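Local coordinates for S-layer domain-containing protein (Ruminiclostridium thermocellum ATCC 27405, PDB 4QVS) that is of unknown function but, with its concanavalin A-like lectin/glucanase fold, may bind or recognise carbohydrate, at residues L34-N38 with V49-G53; G83-D89 with M100-S106; W136-A140 with L150-G154; Y178-S182 with N194-H198. The contacts are given in a common frame with arbitrary orientation. Residue numbers count along the deposited sequence, not the author numbering.

Interaction 1 (L34-N38 with V49-G53); sequences LYSAN and VSLDG
The carbonyl of S50 is the polar focus. N38 ND2 donates to S50 O at 3.1 Å with an N-H...O angle of 161°, and S36 OG lies 3.0 Å from the same S50 O; its single proton also has D56 OD2, its stronger partner, within reach. S36 OG accepts from N38 N at 3.2 Å, which closes an ST turn; S36 (-165/135) precedes A37 and N38 near -77/-13 and -75/-36, and chi1 of N38 is m. Water 1 accepts from A37 N at 2.9 Å and reaches D52 OD2 weakly at 3.5 Å, while D52 OD1 accepts from V54 N and D55 N. No strand pairing joins the segments: the nearest CA pairs, S36-L51 and N38-S50, are each 6.4 Å apart. Beneath, L34 (t, p) packs its CD1 against V49 CG1 at 4.0 Å and L51 CD2 at 4.2 Å. The arrangement is an ST turn just after strand 32-35, bonded to strand 47-52, whose separate sheet the second subunit continues antiparallel along V49-D52.

Interaction 2 (G83-D89 with M100-S106); sequences GEQPIFD and MRLTAES
A classic beta bulge interrupts this antiparallel hairpin, strand 85-91 against strand 99-104. Q85-A104 is a hydrogen-bonded pair, with A104 N to Q85 O at 2.9 Å and a weak Q85 N to A104 O at 3.3 Å; P86-T103 is non-hydrogen-bonded. I87 (-96/-51) is the extra residue, so L102 O accepts twice, from I87 N at 2.8 Å and F88 N at 3.2 Å, while L102 N donates to F88 O at 2.9 Å. D89-R101 is non-hydrogen-bonded, CA-CA 4.2 Å. Several polar side chains also have partners: T103 OG1 donates to E105 OE2 at 2.8 Å, with K111 O a second acceptor, Q85 NE2 bonds T81 O and, at 3.3 Å, G83 O, R101 makes salt bridges to E122 and to D190 of the second subunit, and D89 OD2 bonds H183 of that subunit. I87 CD1 meets L102 CD2 at 4.0 Å. F88 (chi1 p) lays its ring face over L102, whose CB stands 3.6 Å from the F88 ring centroid, 17° off the normal.

Interaction 3 (W136-A140 with L150-G154); sequences WKHVA and LYING
K137 lies over the end of the neighbouring strand: its CD is 3.8 Å from I152 CG2 and its CG 3.5 Å from N153 ND2, while K137 NZ, leading away, bonds T132 OG1. The backbones beneath run antiparallel, the axes of strands 137-140 and 150-152 being 4.8 Å apart at 169°. A140-Y151 is a hydrogen-bonded pair (CA-CA 5.0 Å), with A140 N to Y151 O at 2.9 Å and Y151 N to A140 O at 2.8 Å; V139-I152 is the non-hydrogen-bonded pair (4.7 Å). At H138 the pattern continues with a substitute: N153 N donates to H138 O at 2.7 Å, but H138 N donates to the side-chain N153 OD1 at 2.9 Å, with N153 at chi1 m and chi2 -48°. Water 3 accepts from G154 N at 2.9 Å, donates weakly to H138 O at 3.0 Å and lies 2.6 Å from H138 ND1. A140 CB meets Y151 CB at 4.1 Å; on that face A140 and Y151 pack on helix 213-219. Beyond K137-A140 a strand of the second subunit extends the sheet, its W76 meeting the H138 ring edge-to-face. N153 (40/41) and G154 (78/10) have the angles of a type I' turn, typical of the tight two-residue beta-hairpin that here joins strands 147-152 and 155-160.

Interaction 4 (Y178-S182 with N194-H198); sequences YIGKS and NSYLH
G180, with the largest area covered in this contact, turns sharply out of strand 176-179 at phi/psi 91/3, where a CB would collide with the carbonyl O of I179. Its own carbonyl faces the other segment: L197 N donates to G180 O at 3.2 Å with an angle of 165°, and Y196 CA makes a CA-H...O contact to the same G180 O at 3.5 Å. The nearest CA pairs are G180-L197 at 4.7 Å and K181-Y196 at 5.4 Å. L197 points its CB at the bare glycine, CB lying 3.8 Å from G180 CA. These contacts close the base of the long loop between strands 176-179 and 200-207, a connection within the concanavalin A-like domain that faces the second subunit, where S195 OG bonds E84 O and H198 N bonds Q85 OE1. Y196 (chi1 m, chi2 75°) and K181 extend side by side, K181 with all four chi angles t; K181 CE approaches Y196 OH to 3.9 Å, and the K181 ammonium makes a cation-pi contact with Y57 of the second subunit. Further out, water 4 bridges the segments, accepting from S182 N at 3.2 Å and donating to S195 O at 2.9 Å.

Overall arrangement
The four contacts follow one another along the chain, none nested or crossed. Interaction 1 closes the excursion through strand 40-42 and the sodium ligands N45 and N47; interaction 2, its centre about 17 Å away, is the first hairpin of a four-stranded sheet. Interaction 3, about 25 Å from interaction 2 between centres, forms another hairpin, in a three-stranded sheet, and interaction 4, about 19 Å from it between centres, closes the loop before strand 200-207. Interactions 1 and 4 lie about 44 Å apart between centres, yet L51 packs on I179 of the second subunit; from interaction 2, Q85 bonds H198 of that subunit. Such reciprocal pairing is consistent with a dimer in which each subunit completes the other's sheets.

Interaction 1 (L34-N38 with V49-G53)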
loop_
_atom_site.group_PDB
_atom_site.type_symbol
_atom_site.label_atom_id
_atom_site.label_comp_id
_atom_site.label_asym_id
_atom_site.label_seq_id
_atom_site.Cartn_x
_atom_site.Cartn_y
_atom_site.Cartn_z
ATOM N N LEU A 34 14.707 -12.949 -24.784
ATOM C CA LEU A 34 13.994 -13.719 -23.772
ATOM C C LEU A 34 14.654 -15.064 -23.532
ATOM O O LEU A 34 14.931 -15.756 -24.490
ATOM C CB LEU A 34 12.553 -14.014 -24.252
ATOM C CG LEU A 34 11.686 -14.939 -23.361
ATOM C CD1 LEU A 34 11.641 -14.397 -21.952
ATOM C CD2 LEU A 34 10.242 -15.127 -23.883
ATOM N N TYR A 35 14.854 -15.417 -22.257
ATOM C CA TYR A 35 15.351 -16.716 -21.842
ATOM C C TYR A 35 14.214 -17.314 -20.987
ATOM O O TYR A 35 14.069 -17.013 -19.803
ATOM C CB TYR A 35 16.667 -16.578 -21.083
ATOM C CG TYR A 35 17.765 -15.920 -21.921
ATOM C CD1 TYR A 35 18.564 -16.661 -22.773
ATOM C CD2 TYR A 35 17.953 -14.559 -21.871
ATOM C CE1 TYR A 35 19.573 -16.061 -23.535
ATOM C CE2 TYR A 35 18.916 -13.942 -22.626
ATOM C CZ TYR A 35 19.723 -14.702 -23.455
ATOM O OH TYR A 35 20.658 -14.040 -24.150
ATOM N N SER A 36 13.400 -18.154 -21.620
ATOM C CA SER A 36 12.255 -18.796 -20.967
ATOM C C SER A 36 11.804 -19.935 -21.828
ATOM O O SER A 36 11.755 -19.806 -23.061
ATOM C CB SER A 36 11.088 -17.790 -20.820
ATOM O OG SER A 36 10.020 -18.394 -20.117
ATOM N N ALA A 37 11.530 -21.077 -21.221
ATOM C CA ALA A 37 11.036 -22.191 -21.996
ATOM C C ALA A 37 9.557 -21.949 -22.321
ATOM O O ALA A 37 8.998 -22.619 -23.159
ATOM C CB ALA A 37 11.217 -23.496 -21.250
ATOM N N ASN A 38 8.932 -20.983 -21.671
ATOM C CA ASN A 38 7.514 -20.699 -21.944
ATOM C C ASN A 38 7.328 -19.975 -23.265
ATOM O O ASN A 38 6.381 -20.261 -23.975
ATOM C CB ASN A 38 6.897 -19.853 -20.823
ATOM C CG ASN A 38 6.816 -20.600 -19.492
ATOM O OD1 ASN A 38 6.371 -21.744 -19.441
ATOM N ND2 ASN A 38 7.223 -19.943 -18.405
ATOM N N VAL A 49 5.368 -11.664 -21.861
ATOM C CA VAL A 49 6.410 -12.568 -21.350
ATOM C C VAL A 49 5.918 -13.265 -20.088
ATOM O O VAL A 49 5.338 -12.615 -19.227
ATOM C CB VAL A 49 7.691 -11.769 -20.983
ATOM C CG1 VAL A 49 8.606 -12.537 -20.046
ATOM C CG2 VAL A 49 8.413 -11.357 -22.243
ATOM N N SER A 50 6.157 -14.577 -19.992
ATOM C CA SER A 50 5.861 -15.338 -18.792
ATOM C C SER A 50 7.146 -15.984 -18.240
ATOM O O SER A 50 7.666 -16.928 -18.853
ATOM C CB SER A 50 4.873 -16.438 -19.081
ATOM O OG SER A 50 4.443 -16.951 -17.850
ATOM N N LEU A 51 7.573 -15.520 -17.053
ATOM C CA LEU A 51 8.809 -15.968 -16.383
ATOM C C LEU A 51 8.475 -16.969 -15.292
ATOM O O LEU A 51 7.571 -16.713 -14.475
ATOM C CB LEU A 51 9.522 -14.759 -15.769
ATOM C CG LEU A 51 9.785 -13.559 -16.701
ATOM C CD1 LEU A 51 10.483 -12.422 -15.962
ATOM C CD2 LEU A 51 10.617 -13.957 -17.920
ATOM N N ASP A 52 9.212 -18.083 -15.256
ATOM C CA ASP A 52 8.927 -19.153 -14.335
ATOM C C ASP A 52 9.267 -18.863 -12.881
ATOM O O ASP A 52 8.827 -19.577 -12.006
ATOM C CB ASP A 52 9.544 -20.471 -14.786
ATOM C CG ASP A 52 11.097 -20.432 -14.838
ATOM O OD1 ASP A 52 11.693 -19.412 -14.437
ATOM O OD2 ASP A 52 11.681 -21.446 -15.290
ATOM N N GLY A 53 10.005 -17.805 -12.611
ATOM C CA GLY A 53 10.410 -17.520 -11.255
ATOM C C GLY A 53 11.573 -18.404 -10.810
ATOM O O GLY A 53 11.908 -18.428 -9.642
HETATM O O HOH W 1 10.464 -21.152 -18.543
#

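Interaction 2 (G83-D89 with M100-S106)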
loop_
_atom_site.group_PDB
_atom_site.type_symbol
_atom_site.label_atom_id
_atom_site.label_comp_id
_atom_site.label_asym_id
_atom_site.label_seq_id
_atom_site.Cartn_x
_atom_site.Cartn_y
_atom_site.Cartn_z
ATOM N N GLY A 83 7.155 -12.064 -2.775
ATOM C CA GLY A 83 8.449 -12.295 -2.153
ATOM C C GLY A 83 9.544 -11.417 -2.743
ATOM O O GLY A 83 9.298 -10.631 -3.671
ATOM N N GLU A 84 10.765 -11.580 -2.225
ATOM C CA GLU A 84 11.890 -10.769 -2.636
ATOM C C GLU A 84 12.354 -11.248 -4.018
ATOM O O GLU A 84 12.805 -12.388 -4.171
ATOM C CB GLU A 84 12.982 -10.790 -1.549
ATOM C CG GLU A 84 12.458 -10.209 -0.229
ATOM C CD GLU A 84 13.516 -9.990 0.840
ATOM O OE1 GLU A 84 14.419 -10.837 1.059
ATOM O OE2 GLU A 84 13.422 -8.943 1.499
ATOM N N GLN A 85 12.203 -10.374 -5.016
ATOM C CA GLN A 85 12.520 -10.683 -6.433
ATOM C C GLN A 85 12.876 -9.426 -7.231
ATOM O O GLN A 85 12.202 -8.393 -7.078
ATOM C CB GLN A 85 11.278 -11.300 -7.123
ATOM C CG GLN A 85 10.884 -12.714 -6.742
ATOM C CD GLN A 85 9.407 -12.987 -7.064
ATOM O OE1 GLN A 85 9.063 -13.796 -7.935
ATOM N NE2 GLN A 85 8.534 -12.288 -6.372
ATOM N N PRO A 86 13.882 -9.512 -8.129
ATOM C CA PRO A 86 14.254 -8.354 -8.958
ATOM C C PRO A 86 13.259 -8.185 -10.071
ATOM O O PRO A 86 12.894 -9.169 -10.684
ATOM C CB PRO A 86 15.627 -8.747 -9.551
ATOM C CG PRO A 86 15.667 -10.237 -9.493
ATOM C CD PRO A 86 14.498 -10.744 -8.646
ATOM N N ILE A 87 12.781 -6.967 -10.300
ATOM C CA ILE A 87 11.874 -6.733 -11.402
ATOM C C ILE A 87 12.691 -6.240 -12.589
ATOM O O ILE A 87 12.529 -6.740 -13.699
ATOM C CB ILE A 87 10.771 -5.719 -11.023
ATOM C CG1 ILE A 87 9.898 -6.276 -9.882
ATOM C CG2 ILE A 87 9.929 -5.459 -12.249
ATOM C CD1 ILE A 87 8.859 -5.308 -9.355
ATOM N N PHE A 88 13.513 -5.214 -12.367
ATOM C CA PHE A 88 14.469 -4.753 -13.380
ATOM C C PHE A 88 15.793 -4.318 -12.722
ATOM O O PHE A 88 15.854 -3.968 -11.527
ATOM C CB PHE A 88 13.931 -3.691 -14.371
ATOM C CG PHE A 88 13.715 -2.327 -13.793
ATOM C CD1 PHE A 88 14.770 -1.538 -13.367
ATOM C CD2 PHE A 88 12.421 -1.776 -13.757
ATOM C CE1 PHE A 88 14.567 -0.285 -12.845
ATOM C CE2 PHE A 88 12.225 -0.514 -13.273
ATOM C CZ PHE A 88 13.280 0.239 -12.815
ATOM N N ASP A 89 16.839 -4.286 -13.518
ATOM C CA ASP A 89 18.174 -3.929 -12.995
ATOM C C ASP A 89 18.977 -3.445 -14.169
ATOM O O ASP A 89 19.035 -4.095 -15.189
ATOM C CB ASP A 89 18.739 -5.128 -12.260
ATOM C CG ASP A 89 20.164 -4.958 -11.807
ATOM O OD1 ASP A 89 20.650 -3.853 -11.585
ATOM O OD2 ASP A 89 20.763 -6.003 -11.545
HETATM N N MSE A 100 20.829 0.689 -10.707
HETATM C CA MSE A 100 19.492 1.071 -10.241
HETATM C C MSE A 100 18.675 -0.159 -10.513
HETATM O O MSE A 100 18.839 -0.813 -11.533
HETATM C CB MSE A 100 19.032 2.432 -10.732
HETATM C CG MSE A 100 18.438 2.391 -12.122
HETATM SE SE MSE A 100 18.460 4.207 -12.864
HETATM C CE MSE A 100 17.485 3.402 -14.305
ATOM N N ARG A 101 17.836 -0.518 -9.546
ATOM C CA ARG A 101 17.108 -1.754 -9.571
ATOM C C ARG A 101 15.697 -1.643 -8.924
ATOM O O ARG A 101 15.565 -1.097 -7.839
ATOM C CB ARG A 101 17.938 -2.686 -8.743
ATOM C CG ARG A 101 17.473 -4.112 -8.665
ATOM C CD ARG A 101 18.585 -4.975 -8.083
ATOM N NE ARG A 101 18.968 -4.592 -6.708
ATOM C CZ ARG A 101 19.720 -5.345 -5.906
ATOM N NH1 ARG A 101 20.193 -6.503 -6.325
ATOM N NH2 ARG A 101 20.015 -4.936 -4.665
ATOM N N LEU A 102 14.683 -2.186 -9.568
ATOM C CA LEU A 102 13.313 -2.116 -9.003
ATOM C C LEU A 102 13.070 -3.512 -8.518
ATOM O O LEU A 102 13.339 -4.466 -9.244
ATOM C CB LEU A 102 12.245 -1.729 -10.021
ATOM C CG LEU A 102 10.792 -1.681 -9.475
ATOM C CD1 LEU A 102 10.568 -0.482 -8.594
ATOM C CD2 LEU A 102 9.816 -1.629 -10.626
ATOM N N THR A 103 12.595 -3.644 -7.276
ATOM C CA THR A 103 12.355 -4.929 -6.721
ATOM C C THR A 103 10.945 -5.063 -6.097
ATOM O O THR A 103 10.332 -4.077 -5.658
ATOM C CB THR A 103 13.366 -5.199 -5.631
ATOM O OG1 THR A 103 13.296 -4.150 -4.682
ATOM C CG2 THR A 103 14.839 -5.219 -6.204
ATOM N N ALA A 104 10.471 -6.299 -6.122
ATOM C CA ALA A 104 9.301 -6.734 -5.404
ATOM C C ALA A 104 9.809 -7.049 -4.000
ATOM O O ALA A 104 10.938 -7.555 -3.836
ATOM C CB ALA A 104 8.724 -7.975 -6.054
ATOM N N GLU A 105 9.011 -6.709 -2.989
ATOM C CA GLU A 105 9.405 -6.908 -1.598
ATOM C C GLU A 105 8.701 -8.078 -0.892
ATOM O O GLU A 105 7.865 -8.776 -1.488
ATOM C CB GLU A 105 9.227 -5.581 -0.850
ATOM C CG GLU A 105 10.058 -4.457 -1.467
ATOM C CD GLU A 105 11.550 -4.726 -1.357
ATOM O OE1 GLU A 105 12.109 -4.495 -0.270
ATOM O OE2 GLU A 105 12.168 -5.130 -2.364
ATOM N N SER A 106 9.066 -8.321 0.369
ATOM C CA SER A 106 8.487 -9.437 1.152
ATOM C C SER A 106 6.980 -9.508 1.196
ATOM O O SER A 106 6.441 -10.537 1.564
ATOM C CB SER A 106 8.946 -9.386 2.612
ATOM O OG SER A 106 10.327 -9.652 2.712
HETATM O O HOH W 2 6.151 -8.949 -3.518
#

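Interaction 3 (W136-A140 with L150-G154)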
loop_
_atom_site.group_PDB
_atom_site.type_symbol
_atom_site.label_atom_id
_atom_site.label_comp_id
_atom_site.label_asym_id
_atom_site.label_seq_id
_atom_site.Cartn_x
_atom_site.Cartn_y
_atom_site.Cartn_z
ATOM N N TRP A 136 -1.615 -9.422 12.242
ATOM C CA TRP A 136 -1.807 -8.296 13.182
ATOM C C TRP A 136 -1.088 -7.035 12.735
ATOM O O TRP A 136 0.105 -7.070 12.496
ATOM C CB TRP A 136 -1.274 -8.651 14.592
ATOM C CG TRP A 136 -2.202 -9.470 15.436
ATOM C CD1 TRP A 136 -2.094 -10.795 15.744
ATOM C CD2 TRP A 136 -3.393 -9.001 16.079
ATOM N NE1 TRP A 136 -3.142 -11.178 16.554
ATOM C CE2 TRP A 136 -3.951 -10.090 16.776
ATOM C CE3 TRP A 136 -4.025 -7.764 16.147
ATOM C CZ2 TRP A 136 -5.133 -9.975 17.534
ATOM C CZ3 TRP A 136 -5.202 -7.649 16.907
ATOM C CH2 TRP A 136 -5.731 -8.748 17.587
ATOM N N LYS A 137 -1.793 -5.921 12.615
ATOM C CA LYS A 137 -1.133 -4.656 12.277
ATOM C C LYS A 137 -1.703 -3.536 13.161
ATOM O O LYS A 137 -2.790 -3.680 13.696
ATOM C CB LYS A 137 -1.290 -4.337 10.780
ATOM C CG LYS A 137 -0.401 -5.177 9.849
ATOM C CD LYS A 137 -0.393 -4.627 8.421
ATOM C CE LYS A 137 0.794 -5.132 7.581
ATOM N NZ LYS A 137 0.626 -6.568 7.279
ATOM N N HIS A 138 -0.952 -2.453 13.333
ATOM C CA HIS A 138 -1.413 -1.323 14.108
ATOM C C HIS A 138 -1.975 -0.279 13.165
ATOM O O HIS A 138 -1.357 0.048 12.174
ATOM C CB HIS A 138 -0.298 -0.712 14.955
ATOM C CG HIS A 138 -0.792 0.340 15.906
ATOM N ND1 HIS A 138 -0.694 1.691 15.645
ATOM C CD2 HIS A 138 -1.444 0.233 17.089
ATOM C CE1 HIS A 138 -1.247 2.370 16.634
ATOM N NE2 HIS A 138 -1.699 1.508 17.529
ATOM N N VAL A 139 -3.160 0.231 13.459
ATOM C CA VAL A 139 -3.717 1.274 12.626
ATOM C C VAL A 139 -4.043 2.510 13.444
ATOM O O VAL A 139 -4.504 2.403 14.561
ATOM C CB VAL A 139 -4.978 0.789 11.908
ATOM C CG1 VAL A 139 -5.575 1.908 11.067
ATOM C CG2 VAL A 139 -4.675 -0.419 11.027
ATOM N N ALA A 140 -3.825 3.685 12.869
ATOM C CA ALA A 140 -4.175 4.933 13.543
ATOM C C ALA A 140 -4.632 5.972 12.538
ATOM O O ALA A 140 -4.227 5.934 11.377
ATOM C CB ALA A 140 -3.002 5.461 14.347
ATOM N N LEU A 150 -3.476 8.796 7.973
ATOM C CA LEU A 150 -3.602 7.370 8.197
ATOM C C LEU A 150 -2.250 6.793 8.418
ATOM O O LEU A 150 -1.297 7.106 7.671
ATOM C CB LEU A 150 -4.161 6.667 6.977
ATOM C CG LEU A 150 -5.650 6.769 6.772
ATOM C CD1 LEU A 150 -6.054 6.218 5.408
ATOM C CD2 LEU A 150 -6.337 6.020 7.902
ATOM N N TYR A 151 -2.186 5.892 9.390
ATOM C CA TYR A 151 -0.977 5.178 9.718
ATOM C C TYR A 151 -1.221 3.678 9.835
ATOM O O TYR A 151 -2.228 3.244 10.429
ATOM C CB TYR A 151 -0.451 5.594 11.084
ATOM C CG TYR A 151 0.006 7.006 11.231
ATOM C CD1 TYR A 151 -0.875 8.024 11.594
ATOM C CD2 TYR A 151 1.348 7.314 11.097
ATOM C CE1 TYR A 151 -0.434 9.321 11.761
ATOM C CE2 TYR A 151 1.793 8.598 11.247
ATOM C CZ TYR A 151 0.919 9.592 11.578
ATOM O OH TYR A 151 1.438 10.834 11.739
ATOM N N ILE A 152 -0.282 2.896 9.289
ATOM C CA ILE A 152 -0.258 1.442 9.438
ATOM C C ILE A 152 1.099 1.142 10.066
ATOM O O ILE A 152 2.105 1.613 9.578
ATOM C CB ILE A 152 -0.387 0.692 8.116
ATOM C CG1 ILE A 152 -1.777 0.938 7.517
ATOM C CG2 ILE A 152 -0.175 -0.799 8.364
ATOM C CD1 ILE A 152 -1.999 0.293 6.169
ATOM N N ASN A 153 1.118 0.402 11.166
ATOM C CA ASN A 153 2.354 0.173 11.922
ATOM C C ASN A 153 3.257 1.398 12.053
ATOM O O ASN A 153 4.471 1.296 11.916
ATOM C CB ASN A 153 3.136 -1.000 11.346
ATOM C CG ASN A 153 2.392 -2.298 11.491
ATOM O OD1 ASN A 153 1.880 -2.616 12.566
ATOM N ND2 ASN A 153 2.333 -3.060 10.415
ATOM N N GLY A 154 2.657 2.559 12.297
ATOM C CA GLY A 154 3.418 3.792 12.546
ATOM C C GLY A 154 4.007 4.501 11.346
ATOM O O GLY A 154 4.794 5.442 11.510
HETATM O O HOH W 3 -0.111 2.522 13.202
#

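Interaction 4 (Y178-S182 with N194-H198)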
loop_
_atom_site.group_PDB
_atom_site.type_symbol
_atom_site.label_atom_id
_atom_site.label_comp_id
_atom_site.label_asym_id
_atom_site.label_seq_id
_atom_site.Cartn_x
_atom_site.Cartn_y
_atom_site.Cartn_z
ATOM N N TYR A 178 -19.382 2.338 17.109
ATOM C CA TYR A 178 -19.187 0.910 16.954
ATOM C C TYR A 178 -17.776 0.575 16.503
ATOM O O TYR A 178 -17.106 1.376 15.880
ATOM C CB TYR A 178 -20.049 0.371 15.841
ATOM C CG TYR A 178 -21.536 0.529 15.991
ATOM C CD1 TYR A 178 -22.173 0.141 17.149
ATOM C CD2 TYR A 178 -22.294 1.000 14.934
ATOM C CE1 TYR A 178 -23.563 0.239 17.292
ATOM C CE2 TYR A 178 -23.692 1.081 15.040
ATOM C CZ TYR A 178 -24.298 0.741 16.233
ATOM O OH TYR A 178 -25.623 0.843 16.345
ATOM N N ILE A 179 -17.369 -0.642 16.791
ATOM C CA ILE A 179 -16.188 -1.202 16.187
ATOM C C ILE A 179 -16.751 -2.379 15.436
ATOM O O ILE A 179 -17.338 -3.262 16.039
ATOM C CB ILE A 179 -15.149 -1.729 17.204
ATOM C CG1 ILE A 179 -14.582 -0.594 18.031
ATOM C CG2 ILE A 179 -14.007 -2.420 16.491
ATOM C CD1 ILE A 179 -13.662 -1.034 19.161
ATOM N N GLY A 180 -16.546 -2.425 14.123
ATOM C CA GLY A 180 -16.959 -3.587 13.351
ATOM C C GLY A 180 -18.363 -3.594 12.741
ATOM O O GLY A 180 -18.754 -4.569 12.098
ATOM N N LYS A 181 -19.084 -2.499 12.927
ATOM C CA LYS A 181 -20.425 -2.347 12.431
ATOM C C LYS A 181 -20.486 -0.900 12.023
ATOM O O LYS A 181 -19.756 -0.056 12.559
ATOM C CB LYS A 181 -21.423 -2.637 13.560
ATOM C CG LYS A 181 -22.914 -2.412 13.276
ATOM C CD LYS A 181 -23.721 -2.781 14.509
ATOM C CE LYS A 181 -25.204 -2.392 14.333
ATOM N NZ LYS A 181 -25.967 -2.914 15.472
ATOM N N SER A 182 -21.280 -0.648 10.999
ATOM C CA SER A 182 -21.622 0.687 10.607
ATOM C C SER A 182 -23.137 0.928 10.875
ATOM O O SER A 182 -23.934 0.003 10.803
ATOM C CB SER A 182 -21.436 0.856 9.130
ATOM O OG SER A 182 -21.934 2.125 8.733
ATOM N N ASN A 194 -24.644 -2.963 6.961
ATOM C CA ASN A 194 -24.848 -4.413 6.981
ATOM C C ASN A 194 -23.618 -5.251 6.595
ATOM O O ASN A 194 -23.729 -6.425 6.334
ATOM C CB ASN A 194 -26.084 -4.832 6.180
ATOM C CG ASN A 194 -27.373 -4.369 6.828
ATOM O OD1 ASN A 194 -27.502 -4.305 8.073
ATOM N ND2 ASN A 194 -28.350 -4.051 5.989
ATOM N N SER A 195 -22.437 -4.661 6.570
ATOM C CA SER A 195 -21.249 -5.490 6.465
ATOM C C SER A 195 -20.674 -5.494 7.890
ATOM O O SER A 195 -20.753 -4.474 8.602
ATOM C CB SER A 195 -20.256 -4.921 5.453
ATOM O OG SER A 195 -19.016 -5.607 5.566
ATOM N N TYR A 196 -20.126 -6.644 8.306
ATOM C CA TYR A 196 -19.508 -6.832 9.601
ATOM C C TYR A 196 -18.016 -7.291 9.498
ATOM O O TYR A 196 -17.635 -8.211 8.764
ATOM C CB TYR A 196 -20.323 -7.808 10.445
ATOM C CG TYR A 196 -21.662 -7.215 10.893
ATOM C CD1 TYR A 196 -22.719 -7.091 10.002
ATOM C CD2 TYR A 196 -21.858 -6.773 12.199
ATOM C CE1 TYR A 196 -23.952 -6.552 10.402
ATOM C CE2 TYR A 196 -23.087 -6.263 12.611
ATOM C CZ TYR A 196 -24.123 -6.126 11.700
ATOM O OH TYR A 196 -25.331 -5.581 12.086
ATOM N N LEU A 197 -17.174 -6.622 10.252
ATOM C CA LEU A 197 -15.769 -6.941 10.274
ATOM C C LEU A 197 -15.484 -8.364 10.728
ATOM O O LEU A 197 -15.996 -8.843 11.754
ATOM C CB LEU A 197 -15.007 -5.958 11.168
ATOM C CG LEU A 197 -13.471 -6.049 11.144
ATOM C CD1 LEU A 197 -12.943 -5.764 9.741
ATOM C CD2 LEU A 197 -12.885 -5.077 12.155
ATOM N N HIS A 198 -14.673 -9.045 9.915
ATOM C CA HIS A 198 -14.158 -10.362 10.205
ATOM C C HIS A 198 -12.682 -10.205 10.626
ATOM O O HIS A 198 -11.786 -9.935 9.796
ATOM C CB HIS A 198 -14.314 -11.275 9.002
ATOM C CG HIS A 198 -13.898 -12.677 9.270
ATOM N ND1 HIS A 198 -13.382 -13.501 8.293
ATOM C CD2 HIS A 198 -13.831 -13.376 10.428
ATOM C CE1 HIS A 198 -13.087 -14.675 8.826
ATOM N NE2 HIS A 198 -13.330 -14.617 10.124
HETATM O O HOH W 4 -22.961 -2.989 9.695
#